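Local coordinates for exported protein (Bacteroides fragilis, PDB 4I17), which is of unknown function but carries TPR repeats, helical hairpins that in other proteins commonly serve as platforms for binding partner proteins, at residues Y30-Y33 against L34-T37; A84-D88 against M89-Q93. All coordinates share one frame; numbering follows the deposited sequence. Where two conformers were deposited one is given.

Interaction 1: Y30-Y33 against L34-T37; sequences YSEY and LKLT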
ATOM      1  N   TYR A  30       8.526  -9.867  28.946  1.00 17.11           N
ATOM      2  CA  TYR A  30       8.155 -10.778  27.867  1.00 16.41           C
ATOM      3  C   TYR A  30       9.375 -11.204  27.076  1.00 20.82           C
ATOM      4  O   TYR A  30       9.437 -12.356  26.658  1.00 20.26           O
ATOM      5  CB  TYR A  30       7.159 -10.123  26.905  1.00 17.14           C
ATOM      6  CG  TYR A  30       5.755  -9.891  27.416  1.00 19.21           C
ATOM      7  CD1 TYR A  30       5.183 -10.735  28.361  1.00 20.66           C
ATOM      8  CD2 TYR A  30       4.970  -8.864  26.898  1.00 20.07           C
ATOM      9  CE1 TYR A  30       3.854 -10.583  28.754  1.00 21.13           C
ATOM     10  CE2 TYR A  30       3.648  -8.690  27.299  1.00 20.25           C
ATOM     11  CZ  TYR A  30       3.106  -9.530  28.244  1.00 21.96           C
ATOM     12  OH  TYR A  30       1.802  -9.362  28.602  1.00 26.48           O
ATOM     13  N   SER A  31      10.293 -10.267  26.761  1.00 18.62           N
ATOM     14  CA  SER A  31      11.460 -10.655  25.948  1.00 19.82           C
ATOM     15  C   SER A  31      12.308 -11.699  26.682  1.00 21.99           C
ATOM     16  O   SER A  31      12.744 -12.661  26.059  1.00 21.89           O
ATOM     17  CB  SER A  31      12.312  -9.456  25.556  1.00 22.50           C
ATOM     18  OG  SER A  31      12.747  -8.769  26.711  1.00 27.26           O
ATOM     19  N   GLU A  32      12.451 -11.560  28.003  1.00 19.57           N
ATOM     20  CA  GLU A  32      13.204 -12.527  28.810  1.00 20.58           C
ATOM     21  C   GLU A  32      12.462 -13.858  28.857  1.00 24.20           C
ATOM     22  O   GLU A  32      13.076 -14.897  28.682  1.00 24.46           O
ATOM     23  CB  GLU A  32      13.450 -11.985  30.230  1.00 23.32           C
ATOM     24  CG  GLU A  32      14.436 -12.828  31.037  1.00 35.65           C
ATOM     25  CD  GLU A  32      15.841 -13.023  30.482  1.00 70.04           C
ATOM     26  OE1 GLU A  32      16.345 -12.125  29.767  1.00 70.75           O
ATOM     27  OE2 GLU A  32      16.457 -14.066  30.802  1.00 69.56           O
ATOM     28  N   TYR A  33      11.139 -13.824  29.037  1.00 19.92           N
ATOM     29  CA  TYR A  33      10.326 -15.050  29.056  1.00 20.22           C
ATOM     30  C   TYR A  33      10.463 -15.810  27.742  1.00 23.60           C
ATOM     31  O   TYR A  33      10.696 -17.021  27.762  1.00 23.28           O
ATOM     32  CB  TYR A  33       8.868 -14.657  29.316  1.00 20.92           C
ATOM     33  CG  TYR A  33       7.863 -15.701  28.898  1.00 23.94           C
ATOM     34  CD1 TYR A  33       7.645 -16.835  29.670  1.00 27.23           C
ATOM     35  CD2 TYR A  33       7.055 -15.506  27.778  1.00 25.74           C
ATOM     36  CE1 TYR A  33       6.691 -17.786  29.305  1.00 29.78           C
ATOM     37  CE2 TYR A  33       6.101 -16.447  27.405  1.00 27.72           C
ATOM     38  CZ  TYR A  33       5.913 -17.577  28.179  1.00 32.22           C
ATOM     39  OH  TYR A  33       4.955 -18.482  27.816  1.00 33.76           O
ATOM     40  N   LEU A  34      10.324 -15.106  26.591  1.00 19.89           N
ATOM     41  CA  LEU A  34      10.429 -15.751  25.277  1.00 19.55           C
ATOM     42  C   LEU A  34      11.834 -16.321  25.028  1.00 25.82           C
ATOM     43  O   LEU A  34      11.947 -17.429  24.515  1.00 26.97           O
ATOM     44  CB  LEU A  34      10.017 -14.804  24.152  1.00 18.07           C
ATOM     45  CG  LEU A  34       8.513 -14.450  24.177  1.00 20.86           C
ATOM     46  CD1 LEU A  34       8.234 -13.178  23.353  1.00 19.02           C
ATOM     47  CD2 LEU A  34       7.662 -15.620  23.682  1.00 23.74           C
ATOM     48  N   LYS A  35      12.875 -15.604  25.421  1.00 22.42           N
ATOM     49  CA  LYS A  35      14.255 -16.104  25.320  1.00 23.74           C
ATOM     50  C   LYS A  35      14.425 -17.432  26.104  1.00 26.82           C
ATOM     51  O   LYS A  35      15.023 -18.370  25.596  1.00 26.33           O
ATOM     52  CB  LYS A  35      15.222 -15.049  25.866  1.00 27.01           C
ATOM     53  CG  LYS A  35      16.699 -15.425  25.816  1.00 39.76           C
ATOM     54  CD  LYS A  35      17.514 -14.425  26.623  1.00 48.87           C
ATOM     55  CE  LYS A  35      18.997 -14.530  26.376  1.00 63.51           C
ATOM     56  NZ  LYS A  35      19.763 -13.587  27.241  1.00 73.62           N
ATOM     57  N   LEU A  36      13.863 -17.517  27.307  1.00 22.15           N
ATOM     58  CA  LEU A  36      14.009 -18.680  28.168  1.00 22.86           C
ATOM     59  C   LEU A  36      13.084 -19.872  27.835  1.00 27.15           C
ATOM     60  O   LEU A  36      13.300 -20.969  28.373  1.00 27.82           O
ATOM     61  CB  LEU A  36      13.792 -18.253  29.621  1.00 23.05           C
ATOM     62  CG  LEU A  36      14.790 -17.218  30.184  1.00 27.36           C
ATOM     63  CD1 LEU A  36      14.334 -16.704  31.548  1.00 27.77           C
ATOM     64  CD2 LEU A  36      16.205 -17.811  30.302  1.00 29.68           C
ATOM     65  N   THR A  37      12.102 -19.680  26.948  1.00 23.91           N
ATOM     66  CA  THR A  37      11.123 -20.714  26.565  1.00 24.22           C
ATOM     67  C   THR A  37      11.144 -21.003  25.058  1.00 30.38           C
ATOM     68  O   THR A  37      10.127 -21.412  24.483  1.00 29.49           O
ATOM     69  CB  THR A  37       9.731 -20.287  27.001  1.00 29.97           C
ATOM     70  OG1 THR A  37       9.450 -19.040  26.363  1.00 27.89           O
ATOM     71  CG2 THR A  37       9.604 -20.164  28.522  1.00 26.79           C
TER
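Thr37 OG1 donates a hydrogen bond of 2.8 Å to Tyr33 O at the C-terminal end of helix 23-36, in this TPR-repeat protein. The hydroxyl reaches the carbonyl from above its plane, 35° out of it. With chi1 at 59°, OG1 sits between the backbone N and the carbonyl carbon, where it reaches Tyr33 O of the preceding turn. Before it run regular i to i+4 helix bonds, Leu34 N to Tyr30 O (2.9 Å), Lys35 N to Ser31 O and Leu36 N to Glu32 O.

Glu32 bends at chi2, and its carboxylate comes back along the helix surface. Glu32 OE2 lies against the Leu36 methyl CD1 at 3.5 Å. Glu32 OE1 is 4.5 Å from Lys35 NZ, opposite charges beyond salt-bridge distance that may attract weakly.

On another side, Leu34 touches Tyr64 of helix 58-70. Tyr30 is buried against helices 7-19 and 42-54, and its OH bonds Asn15. Tyr33 OH is held by Asp41. The Tyr33 ring has Thr37 OG1 over the centre of one face, 4.1 Å above the plane, while Thr37 CG2 touches Tyr33 ring atom CE1 at 3.8 Å.

Interaction 2: A84-D88 against M89-Q93; sequences AAYRD and MKNNQ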
ATOM      1  N   ALA A  84       4.403  -1.788  10.250  1.00 20.64           N
ATOM      2  CA  ALA A  84       4.402  -0.538  11.017  1.00 21.34           C
ATOM      3  C   ALA A  84       5.760  -0.267  11.638  1.00 22.35           C
ATOM      4  O   ALA A  84       6.183   0.892  11.717  1.00 22.37           O
ATOM      5  CB  ALA A  84       3.327  -0.553  12.096  1.00 22.46           C
ATOM      6  N   ALA A  85       6.441  -1.324  12.107  1.00 19.07           N
ATOM      7  CA  ALA A  85       7.770  -1.190  12.700  1.00 18.16           C
ATOM      8  C   ALA A  85       8.750  -0.664  11.650  1.00 22.60           C
ATOM      9  O   ALA A  85       9.526   0.236  11.943  1.00 20.98           O
ATOM     10  CB  ALA A  85       8.238  -2.540  13.253  1.00 18.63           C
ATOM     11  N   TYR A  86       8.656  -1.165  10.399  1.00 19.84           N
ATOM     12  CA  TYR A  86       9.527  -0.689   9.306  1.00 20.78           C
ATOM     13  C   TYR A  86       9.174   0.739   8.877  1.00 25.11           C
ATOM     14  O   TYR A  86      10.089   1.509   8.598  1.00 26.10           O
ATOM     15  CB  TYR A  86       9.499  -1.669   8.140  1.00 22.78           C
ATOM     16  CG  TYR A  86      10.426  -2.829   8.411  1.00 26.68           C
ATOM     17  CD1 TYR A  86      11.805  -2.650   8.447  1.00 29.75           C
ATOM     18  CD2 TYR A  86       9.930  -4.112   8.623  1.00 29.16           C
ATOM     19  CE1 TYR A  86      12.667  -3.715   8.677  1.00 32.52           C
ATOM     20  CE2 TYR A  86      10.784  -5.182   8.896  1.00 31.19           C
ATOM     21  CZ  TYR A  86      12.151  -4.982   8.900  1.00 41.34           C
ATOM     22  OH  TYR A  86      13.003  -6.039   9.098  1.00 49.09           O
ATOM     23  N   ARG A  87       7.874   1.107   8.903  1.00 22.07           N
ATOM     24  CA  ARG A  87       7.394   2.470   8.635  0.50 22.04           C
ATOM     25  C   ARG A  87       8.029   3.423   9.673  1.00 25.75           C
ATOM     26  O   ARG A  87       8.532   4.490   9.331  1.00 25.82           O
ATOM     27  CB  ARG A  87       5.851   2.489   8.728  0.50 23.28           C
ATOM     28  CG  ARG A  87       5.175   3.787   8.242  0.50 31.32           C
ATOM     29  CD  ARG A  87       3.650   3.688   8.250  0.50 34.97           C
ATOM     30  NE  ARG A  87       3.112   3.472   9.599  0.50 33.96           N
ATOM     31  CZ  ARG A  87       2.100   2.658   9.892  0.50 39.86           C
ATOM     32  NH1 ARG A  87       1.464   2.003   8.927  0.50 26.19           N
ATOM     33  NH2 ARG A  87       1.705   2.507  11.149  0.50 24.21           N
ATOM     34  N   ASP A  88       8.039   3.004  10.950  1.00 21.88           N
ATOM     35  CA  ASP A  88       8.617   3.770  12.077  1.00 22.38           C
ATOM     36  C   ASP A  88      10.154   3.891  11.937  1.00 27.17           C
ATOM     37  O   ASP A  88      10.735   4.898  12.358  1.00 27.44           O
ATOM     38  CB  ASP A  88       8.239   3.119  13.397  1.00 24.08           C
ATOM     39  CG  ASP A  88       6.771   3.220  13.777  1.00 36.27           C
ATOM     40  OD1 ASP A  88       6.112   4.184  13.345  1.00 35.34           O
ATOM     41  OD2 ASP A  88       6.300   2.366  14.574  1.00 35.64           O
HETATM   42  N   MSE A  89      10.803   2.901  11.292  1.00 24.67           N
HETATM   43  CA  MSE A  89      12.246   2.948  10.959  1.00 25.13           C
HETATM   44  C   MSE A  89      12.496   3.753   9.685  1.00 29.87           C
HETATM   45  O   MSE A  89      13.649   3.832   9.233  1.00 29.79           O
HETATM   46  CB  MSE A  89      12.817   1.539  10.770  1.00 26.62           C
HETATM   47  CG  MSE A  89      13.116   0.834  12.087  1.00 31.78           C
HETATM   48 SE   MSE A  89      13.745  -0.985  11.751  0.75 37.37          SE
HETATM   49  CE  MSE A  89      12.121  -2.072  11.970  1.00 31.83           C
ATOM     50  N   LYS A  90      11.415   4.309   9.078  1.00 25.76           N
ATOM     51  CA  LYS A  90      11.428   5.106   7.836  1.00 27.40           C
ATOM     52  C   LYS A  90      12.029   4.260   6.693  1.00 31.04           C
ATOM     53  O   LYS A  90      12.872   4.717   5.909  1.00 30.57           O
ATOM     54  CB  LYS A  90      12.145   6.467   8.025  1.00 32.27           C
ATOM     55  CG  LYS A  90      11.617   7.222   9.250  1.00 43.17           C
ATOM     56  CD  LYS A  90      11.796   8.718   9.171  1.00 59.44           C
ATOM     57  CE  LYS A  90      10.734   9.445   9.972  1.00 70.41           C
ATOM     58  NZ  LYS A  90      10.857   9.200  11.437  1.00 77.31           N
ATOM     59  N   ASN A  91      11.583   2.987   6.626  1.00 24.45           N
ATOM     60  CA  ASN A  91      12.068   2.082   5.601  1.00 22.07           C
ATOM     61  C   ASN A  91      10.890   1.696   4.738  1.00 23.80           C
ATOM     62  O   ASN A  91      10.208   0.714   5.035  1.00 22.13           O
ATOM     63  CB  ASN A  91      12.748   0.857   6.249  1.00 21.14           C
ATOM     64  CG  ASN A  91      13.398  -0.073   5.255  1.00 26.90           C
ATOM     65  OD1 ASN A  91      13.043  -0.119   4.092  1.00 22.08           O
ATOM     66  ND2 ASN A  91      14.275  -0.920   5.728  1.00 21.46           N
ATOM     67  N   ASN A  92      10.610   2.488   3.710  1.00 21.72           N
ATOM     68  CA  ASN A  92       9.454   2.245   2.823  1.00 22.28           C
ATOM     69  C   ASN A  92       9.534   0.930   2.044  1.00 22.67           C
ATOM     70  O   ASN A  92       8.514   0.321   1.796  1.00 20.75           O
ATOM     71  CB  ASN A  92       9.349   3.377   1.802  1.00 30.47           C
ATOM     72  CG  ASN A  92       8.777   4.661   2.319  1.00 54.42           C
ATOM     73  OD1 ASN A  92       8.275   4.752   3.441  1.00 48.75           O
ATOM     74  ND2 ASN A  92       8.834   5.685   1.483  1.00 50.85           N
ATOM     75  N   GLN A  93      10.735   0.526   1.618  1.00 21.33           N
ATOM     76  CA  GLN A  93      10.857  -0.697   0.820  0.50 21.55           C
ATOM     77  C   GLN A  93      10.497  -1.915   1.651  1.00 23.41           C
ATOM     78  O   GLN A  93       9.742  -2.755   1.167  1.00 21.18           O
ATOM     79  CB  GLN A  93      12.246  -0.845   0.180  0.50 24.29           C
ATOM     80  CG  GLN A  93      12.476   0.090  -1.026  0.50 29.88           C
ATOM     81  CD  GLN A  93      11.348   0.092  -2.036  0.50 36.45           C
ATOM     82  OE1 GLN A  93      10.949  -0.947  -2.576  0.50 29.11           O
ATOM     83  NE2 GLN A  93      10.782   1.266  -2.290  0.50 28.64           N
TER
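Helix 75-88 ends in a Schellman motif, in which Asn91 N bonds back to Tyr86 O (2.9 Å), Lys90 N bonds back to Arg87 O from well above the carbonyl plane, and Lys90, the first residue to leave helical geometry, takes a positive phi of 59°. Ahead of it Met89 N still makes a helical bond to Ala85 O.

The side chains meet mainly at Tyr86 and Met89, a selenomethionine in this crystal. They lie alongside each other and point the same way. The terminal methyl does the touching: Met89 CE lies over one face of the Tyr86 ring, offset toward the rim, 3.9 Å from the centroid of the Tyr86 ring. This is a CH-pi contact. Met89 SE stands farther off and oblique, 4.9 Å from the centroid of the Tyr86 ring, in a Met-aromatic contact. The chain of Met89 is extended at chi2 and bends at chi3 (-97°), which folds CE back toward the helix. There Met89 CE also meets Ala85 CB at 4.1 Å.

Asn91 runs beside Tyr86, its amide nearly perpendicular to the ring (84°). Asn91 ND2 lies 4.1 Å from Tyr86 CD1, obliquely placed. The other end of the amide, OD1, accepts a hydrogen bond from Glu94 N, so Asn91 is the N-cap of helix 92-105.

Ala85, Tyr86 and Met89 also touch helix 58-70, and Tyr86 reaches Glu94 and Thr98 on helix 92-105. A Schellman end followed closely by an Asn N-cap makes a short turn between consecutive helices, here in a TPR-type helical array.

Overall arrangement
Both interactions are local and lie at the C-terminal end of a helix, with centres about 25 Å apart and nearest atoms about 15 Å apart. Interaction 1 stays almost wholly on helix 23-36 and is partly buried, with two tyrosines tied by their hydroxyls to other parts of the chain. Interaction 2 is a surface contact that passes from helix 75-88 into helix 92-105. Helix 58-70 is a shared neighbour: it meets Ser31 and Leu34 of the first, and Ala85, Tyr86, Asp88 and Met89 of the second. The chemistry differs too. Interaction 1 adds a threonine hydroxyl bond to ordinary helical bonds, whereas interaction 2 has a Schellman end followed by an asparagine cap of the next helix.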